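Local coordinates for protein chitinase (Paenibacillus sp. FPU-7, PDB 5GZT) that probably hydrolyses internal beta-1,4 linkages of chitin and chitodextrins as a multidomain enzyme with two glycoside hydrolase family 18 catalytic domains, at residues F915-L926 with K935-S943. Sequence-based numbering, arbitrary orientation.
Sequences FTALLKLFREKL and KYYELAIAS. With PO4 (phosphate ion), chain D.
Leu-939 reaches from strand 938-943 to segment 915-926 of helix 911-933, where both of its methyl groups find partners. CD2 rests 3.7 Å from the backbone O of Leu-919 and packs on CB of Phe-922, while CD1 touches both that CB and CD1 of Leu-926. Farther along the strand, CG2 of Ile-941 touches both CZ of Phe-915 and CD2 of Leu-919, each at 4.0 Å. This apolar seam is the compact, buried part of the contact; Leu-892 and Ile-890 of strand 889-893 continue it against the helix. The segment axes run nearly antiparallel, at 160° and 9.0 Å apart, as expected where a helix of the family 18 TIM barrel leads into its next strand.

Toward the start of the strand the packing gives way to polar groups and water. Arg-923 has CG anti to the backbone N and then bends at chi2 and chi3, which folds the guanidinium back to the loop before the strand. Its end meets Tyr-937 O in plane: NH2 gives the straighter bond, 2.8 Å at 163°, and NH1 the more bent one, 3.2 Å. The exposed Tyr-936 ring lies 9° from the guanidinium plane, yet the side chains cross at about a right angle, and its OH is hydrogen-bonded to Asp-963, not the arginine. A water bridges Leu-926 O and Tyr-937 N, with a weak bond from Arg-923 NH1. An alanine in place of Arg-923 would probably leave Tyr-937 O without both donors and Asp-927 without its salt-bridge partner. Two donors on one carbonyl, with Asp-927 probably offsetting the arginine's charge, suggest that directional polar bonds fix the helix-to-strand connection at its wetter end, and apolar side-chain contact between the two segments farther along.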
ATOM      1  N   PHE B 915      44.153   8.074  -9.717  1.00 17.52           N
ATOM      2  CA  PHE B 915      44.360   6.988  -8.771  1.00 18.38           C
ATOM      3  C   PHE B 915      44.509   5.667  -9.499  1.00 16.85           C
ATOM      4  O   PHE B 915      45.426   4.885  -9.208  1.00 15.16           O
ATOM      5  CB  PHE B 915      43.244   6.966  -7.742  1.00 18.17           C
ATOM      6  CG  PHE B 915      43.459   6.001  -6.579  1.00 19.50           C
ATOM      7  CD1 PHE B 915      44.702   5.796  -6.015  1.00 18.90           C
ATOM      8  CD2 PHE B 915      42.371   5.305  -6.030  1.00 18.59           C
ATOM      9  CE1 PHE B 915      44.858   4.965  -4.933  1.00 19.08           C
ATOM     10  CE2 PHE B 915      42.547   4.443  -4.982  1.00 19.00           C
ATOM     11  CZ  PHE B 915      43.795   4.283  -4.417  1.00 20.69           C
ATOM     12  N   THR B 916      43.680   5.467 -10.508  1.00 16.23           N
ATOM     13  CA  THR B 916      43.731   4.262 -11.334  1.00 15.00           C
ATOM     14  C   THR B 916      45.107   4.242 -12.044  1.00 16.93           C
ATOM     15  O   THR B 916      45.791   3.185 -12.130  1.00 14.77           O
ATOM     16  CB  THR B 916      42.583   4.297 -12.336  1.00 15.68           C
ATOM     17  OG1 THR B 916      41.358   4.322 -11.591  1.00 16.31           O
ATOM     18  CG2 THR B 916      42.670   3.109 -13.330  1.00 20.58           C
ATOM     19  N   ALA B 917      45.532   5.382 -12.589  1.00 15.00           N
ATOM     20  CA  ALA B 917      46.839   5.406 -13.322  1.00 14.51           C
ATOM     21  C   ALA B 917      47.995   5.225 -12.367  1.00 13.55           C
ATOM     22  O   ALA B 917      48.990   4.549 -12.708  1.00 17.03           O
ATOM     23  CB  ALA B 917      46.975   6.725 -14.173  1.00 15.27           C
ATOM     24  N   LEU B 918      47.840   5.723 -11.150  1.00 14.93           N
ATOM     25  CA  LEU B 918      48.851   5.547 -10.097  1.00 15.39           C
ATOM     26  C   LEU B 918      49.055   4.070  -9.717  1.00 15.33           C
ATOM     27  O   LEU B 918      50.159   3.583  -9.667  1.00 15.19           O
ATOM     28  CB  LEU B 918      48.511   6.390  -8.883  1.00 14.54           C
ATOM     29  CG  LEU B 918      49.582   6.362  -7.800  1.00 13.81           C
ATOM     30  CD1 LEU B 918      50.791   7.177  -8.161  1.00 15.14           C
ATOM     31  CD2 LEU B 918      49.034   6.946  -6.533  1.00 15.61           C
ATOM     32  N   LEU B 919      47.961   3.381  -9.472  1.00 14.76           N
ATOM     33  CA  LEU B 919      47.967   1.947  -9.142  1.00 14.15           C
ATOM     34  C   LEU B 919      48.474   1.151 -10.278  1.00 14.17           C
ATOM     35  O   LEU B 919      49.278   0.217 -10.089  1.00 13.34           O
ATOM     36  CB  LEU B 919      46.575   1.493  -8.702  1.00 13.23           C
ATOM     37  CG  LEU B 919      46.164   2.102  -7.370  1.00 13.73           C
ATOM     38  CD1 LEU B 919      44.722   1.794  -7.022  1.00 15.76           C
ATOM     39  CD2 LEU B 919      47.088   1.698  -6.229  1.00 13.18           C
ATOM     40  N   LYS B 920      48.047   1.490 -11.501  1.00 14.74           N
ATOM     41  CA  LYS B 920      48.527   0.765 -12.664  1.00 15.83           C
ATOM     42  C   LYS B 920      50.064   0.858 -12.748  1.00 14.85           C
ATOM     43  O   LYS B 920      50.776  -0.126 -13.075  1.00 13.49           O
ATOM     44  CB  LYS B 920      47.917   1.340 -13.956  1.00 18.45           C
ATOM     45  CG  LYS B 920      48.439   0.741 -15.227  1.00 21.31           C
ATOM     46  CD  LYS B 920      47.857   1.443 -16.457  1.00 27.16           C
ATOM     47  CE  LYS B 920      48.281   0.618 -17.672  1.00 30.08           C
ATOM     48  NZ  LYS B 920      47.463   1.215 -18.751  1.00 36.38           N
ATOM     49  N   LEU B 921      50.578   2.057 -12.529  1.00 15.90           N
ATOM     50  CA  LEU B 921      52.058   2.274 -12.652  1.00 15.40           C
ATOM     51  C   LEU B 921      52.757   1.558 -11.496  1.00 14.68           C
ATOM     52  O   LEU B 921      53.793   0.908 -11.683  1.00 16.13           O
ATOM     53  CB  LEU B 921      52.397   3.750 -12.660  1.00 15.64           C
ATOM     54  CG  LEU B 921      53.922   3.963 -12.776  1.00 17.05           C
ATOM     55  CD1 LEU B 921      54.353   3.514 -14.160  1.00 17.53           C
ATOM     56  CD2 LEU B 921      54.217   5.446 -12.714  1.00 20.44           C
ATOM     57  N   PHE B 922      52.230   1.682 -10.303  1.00 14.02           N
ATOM     58  CA  PHE B 922      52.839   0.972  -9.134  1.00 14.48           C
ATOM     59  C   PHE B 922      52.903  -0.558  -9.381  1.00 14.16           C
ATOM     60  O   PHE B 922      53.961  -1.188  -9.113  1.00 11.39           O
ATOM     61  CB  PHE B 922      52.116   1.232  -7.827  1.00 14.31           C
ATOM     62  CG  PHE B 922      52.637   2.415  -7.022  1.00 14.83           C
ATOM     63  CD1 PHE B 922      52.549   3.698  -7.473  1.00 15.20           C
ATOM     64  CD2 PHE B 922      53.167   2.207  -5.782  1.00 15.21           C
ATOM     65  CE1 PHE B 922      53.041   4.711  -6.724  1.00 17.83           C
ATOM     66  CE2 PHE B 922      53.601   3.213  -5.022  1.00 15.53           C
ATOM     67  CZ  PHE B 922      53.563   4.473  -5.474  1.00 16.17           C
ATOM     68  N   ARG B 923      51.828  -1.133  -9.957  1.00 14.03           N
ATOM     69  CA  ARG B 923      51.820  -2.596 -10.255  1.00 14.50           C
ATOM     70  C   ARG B 923      52.820  -2.949 -11.319  1.00 15.68           C
ATOM     71  O   ARG B 923      53.573  -3.922 -11.153  1.00 13.44           O
ATOM     72  CB  ARG B 923      50.455  -3.079 -10.660  1.00 16.80           C
ATOM     73  CG  ARG B 923      50.277  -4.574 -10.952  1.00 19.67           C
ATOM     74  CD  ARG B 923      51.391  -5.551 -10.462  1.00 29.64           C
ATOM     75  NE  ARG B 923      51.471  -5.771  -9.140  1.00 18.51           N
ATOM     76  CZ  ARG B 923      52.365  -6.334  -8.342  1.00 15.54           C
ATOM     77  NH1 ARG B 923      53.604  -6.774  -8.508  1.00 16.34           N
ATOM     78  NH2 ARG B 923      51.864  -6.388  -7.085  1.00 13.39           N
ATOM     79  N   GLU B 924      52.930  -2.118 -12.353  1.00 15.28           N
ATOM     80  CA  GLU B 924      53.985  -2.347 -13.338  1.00 16.66           C
ATOM     81  C   GLU B 924      55.376  -2.323 -12.718  1.00 15.90           C
ATOM     82  O   GLU B 924      56.181  -3.230 -12.919  1.00 15.33           O
ATOM     83  CB  GLU B 924      53.863  -1.320 -14.475  1.00 19.84           C
ATOM     84  CG  GLU B 924      54.959  -1.422 -15.489  1.00 25.01           C
ATOM     85  CD  GLU B 924      54.803  -0.414 -16.649  1.00 24.63           C
ATOM     86  OE1 GLU B 924      54.766   0.797 -16.469  1.00 31.30           O
ATOM     87  OE2 GLU B 924      54.717  -0.862 -17.733  1.00 26.51           O
ATOM     88  N   LYS B 925      55.676  -1.322 -11.940  1.00 16.40           N
ATOM     89  CA  LYS B 925      57.001  -1.241 -11.332  1.00 17.96           C
ATOM     90  C   LYS B 925      57.274  -2.373 -10.392  1.00 17.46           C
ATOM     91  O   LYS B 925      58.368  -2.790 -10.279  1.00 15.26           O
ATOM     92  CB  LYS B 925      57.168   0.067 -10.604  1.00 21.29           C
ATOM     93  CG  LYS B 925      57.173   1.178 -11.656  1.00 29.26           C
ATOM     94  CD  LYS B 925      57.847   2.422 -11.232  1.00 34.63           C
ATOM     95  CE  LYS B 925      57.775   3.457 -12.329  1.00 41.41           C
ATOM     96  NZ  LYS B 925      58.580   3.189 -13.563  1.00 44.41           N
ATOM     97  N   LEU B 926      56.258  -2.833  -9.656  1.00 15.31           N
ATOM     98  CA  LEU B 926      56.499  -3.895  -8.700  1.00 14.71           C
ATOM     99  C   LEU B 926      56.628  -5.232  -9.433  1.00 14.73           C
ATOM    100  O   LEU B 926      57.300  -6.126  -8.949  1.00 14.27           O
ATOM    101  CB  LEU B 926      55.385  -3.969  -7.641  1.00 14.05           C
ATOM    102  CG  LEU B 926      55.439  -2.863  -6.585  1.00 14.21           C
ATOM    103  CD1 LEU B 926      54.181  -2.906  -5.733  1.00 15.69           C
ATOM    104  CD2 LEU B 926      56.668  -2.950  -5.717  1.00 13.07           C
ATOM    105  N   LYS B 935      61.328 -12.545  -6.536  1.00 18.45           N
ATOM    106  CA  LYS B 935      60.247 -12.663  -5.559  1.00 20.08           C
ATOM    107  C   LYS B 935      59.012 -11.855  -5.977  1.00 17.11           C
ATOM    108  O   LYS B 935      59.042 -11.193  -6.976  1.00 18.25           O
ATOM    109  CB  LYS B 935      60.693 -12.290  -4.131  1.00 22.95           C
ATOM    110  CG  LYS B 935      60.778 -10.848  -3.703  1.00 26.51           C
ATOM    111  CD  LYS B 935      61.352 -10.678  -2.258  1.00 27.40           C
ATOM    112  CE  LYS B 935      60.296 -10.314  -1.162  1.00 32.95           C
ATOM    113  NZ  LYS B 935      60.697  -9.358   0.004  1.00 31.87           N
ATOM    114  N   TYR B 936      57.960 -11.939  -5.194  1.00 15.82           N
ATOM    115  CA  TYR B 936      56.699 -11.305  -5.551  1.00 14.84           C
ATOM    116  C   TYR B 936      56.508 -10.205  -4.532  1.00 14.70           C
ATOM    117  O   TYR B 936      56.617 -10.470  -3.288  1.00 13.68           O
ATOM    118  CB  TYR B 936      55.543 -12.315  -5.468  1.00 16.39           C
ATOM    119  CG  TYR B 936      54.232 -11.559  -5.758  1.00 15.16           C
ATOM    120  CD1 TYR B 936      53.912 -11.191  -7.092  1.00 15.07           C
ATOM    121  CD2 TYR B 936      53.379 -11.222  -4.735  1.00 15.97           C
ATOM    122  CE1 TYR B 936      52.754 -10.480  -7.410  1.00 16.73           C
ATOM    123  CE2 TYR B 936      52.166 -10.522  -5.003  1.00 16.45           C
ATOM    124  CZ  TYR B 936      51.890 -10.132  -6.333  1.00 16.62           C
ATOM    125  OH  TYR B 936      50.771  -9.444  -6.589  1.00 17.49           O
ATOM    126  N   TYR B 937      56.160  -8.998  -5.016  1.00 13.13           N
ATOM    127  CA  TYR B 937      55.783  -7.914  -4.131  1.00 14.67           C
ATOM    128  C   TYR B 937      54.282  -7.588  -4.267  1.00 13.67           C
ATOM    129  O   TYR B 937      53.770  -7.463  -5.368  1.00 12.09           O
ATOM    130  CB  TYR B 937      56.588  -6.641  -4.446  1.00 15.40           C
ATOM    131  CG  TYR B 937      58.095  -6.871  -4.207  1.00 15.18           C
ATOM    132  CD1 TYR B 937      58.631  -6.787  -2.906  1.00 16.79           C
ATOM    133  CD2 TYR B 937      58.970  -7.028  -5.252  1.00 14.58           C
ATOM    134  CE1 TYR B 937      59.975  -6.934  -2.644  1.00 15.59           C
ATOM    135  CE2 TYR B 937      60.369  -7.248  -4.988  1.00 16.58           C
ATOM    136  CZ  TYR B 937      60.858  -7.157  -3.682  1.00 16.91           C
ATOM    137  OH  TYR B 937      62.242  -7.380  -3.362  1.00 17.90           O
ATOM    138  N   GLU B 938      53.608  -7.426  -3.122  1.00 13.30           N
ATOM    139  CA  GLU B 938      52.180  -7.105  -3.087  1.00 13.28           C
ATOM    140  C   GLU B 938      51.993  -5.637  -3.271  1.00 12.59           C
ATOM    141  O   GLU B 938      52.847  -4.815  -2.872  1.00 12.09           O
ATOM    142  CB  GLU B 938      51.559  -7.503  -1.703  1.00 14.14           C
ATOM    143  CG  GLU B 938      51.417  -8.998  -1.467  1.00 14.22           C
ATOM    144  CD  GLU B 938      50.642  -9.320  -0.193  1.00 15.01           C
ATOM    145  OE1 GLU B 938      50.334  -8.414   0.571  1.00 14.65           O
ATOM    146  OE2 GLU B 938      50.297 -10.542  -0.009  1.00 16.23           O
ATOM    147  N   LEU B 939      50.843  -5.299  -3.802  1.00 11.48           N
ATOM    148  CA  LEU B 939      50.298  -3.941  -3.821  1.00 11.70           C
ATOM    149  C   LEU B 939      48.855  -3.984  -3.306  1.00 12.60           C
ATOM    150  O   LEU B 939      48.056  -4.765  -3.838  1.00 12.02           O
ATOM    151  CB  LEU B 939      50.323  -3.390  -5.238  1.00 11.34           C
ATOM    152  CG  LEU B 939      49.763  -1.979  -5.458  1.00 11.55           C
ATOM    153  CD1 LEU B 939      50.653  -0.984  -4.741  1.00 12.17           C
ATOM    154  CD2 LEU B 939      49.728  -1.601  -6.927  1.00 12.41           C
ATOM    155  N   ALA B 940      48.511  -3.179  -2.293  1.00 12.68           N
ATOM    156  CA  ALA B 940      47.168  -3.167  -1.778  1.00 12.34           C
ATOM    157  C   ALA B 940      46.803  -1.716  -1.515  1.00 13.31           C
ATOM    158  O   ALA B 940      47.656  -0.856  -1.625  1.00 12.26           O
ATOM    159  CB  ALA B 940      47.124  -3.953  -0.481  1.00 13.89           C
ATOM    160  N   ILE B 941      45.542  -1.464  -1.221  1.00 11.73           N
ATOM    161  CA  ILE B 941      45.116  -0.197  -0.677  1.00 13.91           C
ATOM    162  C   ILE B 941      44.243  -0.430   0.507  1.00 15.25           C
ATOM    163  O   ILE B 941      43.772  -1.570   0.735  1.00 14.58           O
ATOM    164  CB  ILE B 941      44.259   0.615  -1.648  1.00 12.98           C
ATOM    165  CG1 ILE B 941      42.935  -0.137  -1.992  1.00 13.36           C
ATOM    166  CG2 ILE B 941      45.026   0.795  -2.927  1.00 12.51           C
ATOM    167  CD1 ILE B 941      42.054   0.737  -2.939  1.00 14.67           C
ATOM    168  N   ALA B 942      44.092   0.619   1.292  1.00 15.71           N
ATOM    169  CA  ALA B 942      42.988   0.729   2.256  1.00 17.42           C
ATOM    170  C   ALA B 942      41.959   1.585   1.647  1.00 17.25           C
ATOM    171  O   ALA B 942      42.302   2.584   1.053  1.00 17.96           O
ATOM    172  CB  ALA B 942      43.422   1.381   3.522  1.00 18.60           C
ATOM    173  N   SER B 943      40.685   1.226   1.818  1.00 17.67           N
ATOM    174  CA  SER B 943      39.561   1.875   1.171  1.00 15.12           C
ATOM    175  C   SER B 943      38.401   2.103   2.149  1.00 16.72           C
ATOM    176  O   SER B 943      38.339   1.516   3.247  1.00 18.87           O
ATOM    177  CB  SER B 943      39.123   1.064  -0.060  1.00 17.87           C
ATOM    178  OG  SER B 943      38.674  -0.241   0.300  1.00 17.20           O
TER
HETATM  179  P   PO4 D4002      63.277  -6.439  -0.166  1.00 20.07           P
HETATM  180  O1  PO4 D4002      62.306  -5.257  -0.015  1.00 16.69           O
HETATM  181  O2  PO4 D4002      64.321  -5.829  -1.015  1.00 18.28           O
HETATM  182  O3  PO4 D4002      63.699  -6.811   1.173  1.00 18.35           O
HETATM  183  O4  PO4 D4002      62.628  -7.607  -0.938  1.00 17.66           O
HETATM  184  O   HOH W   1      56.249  -8.585  -7.971  1.00  8.63           O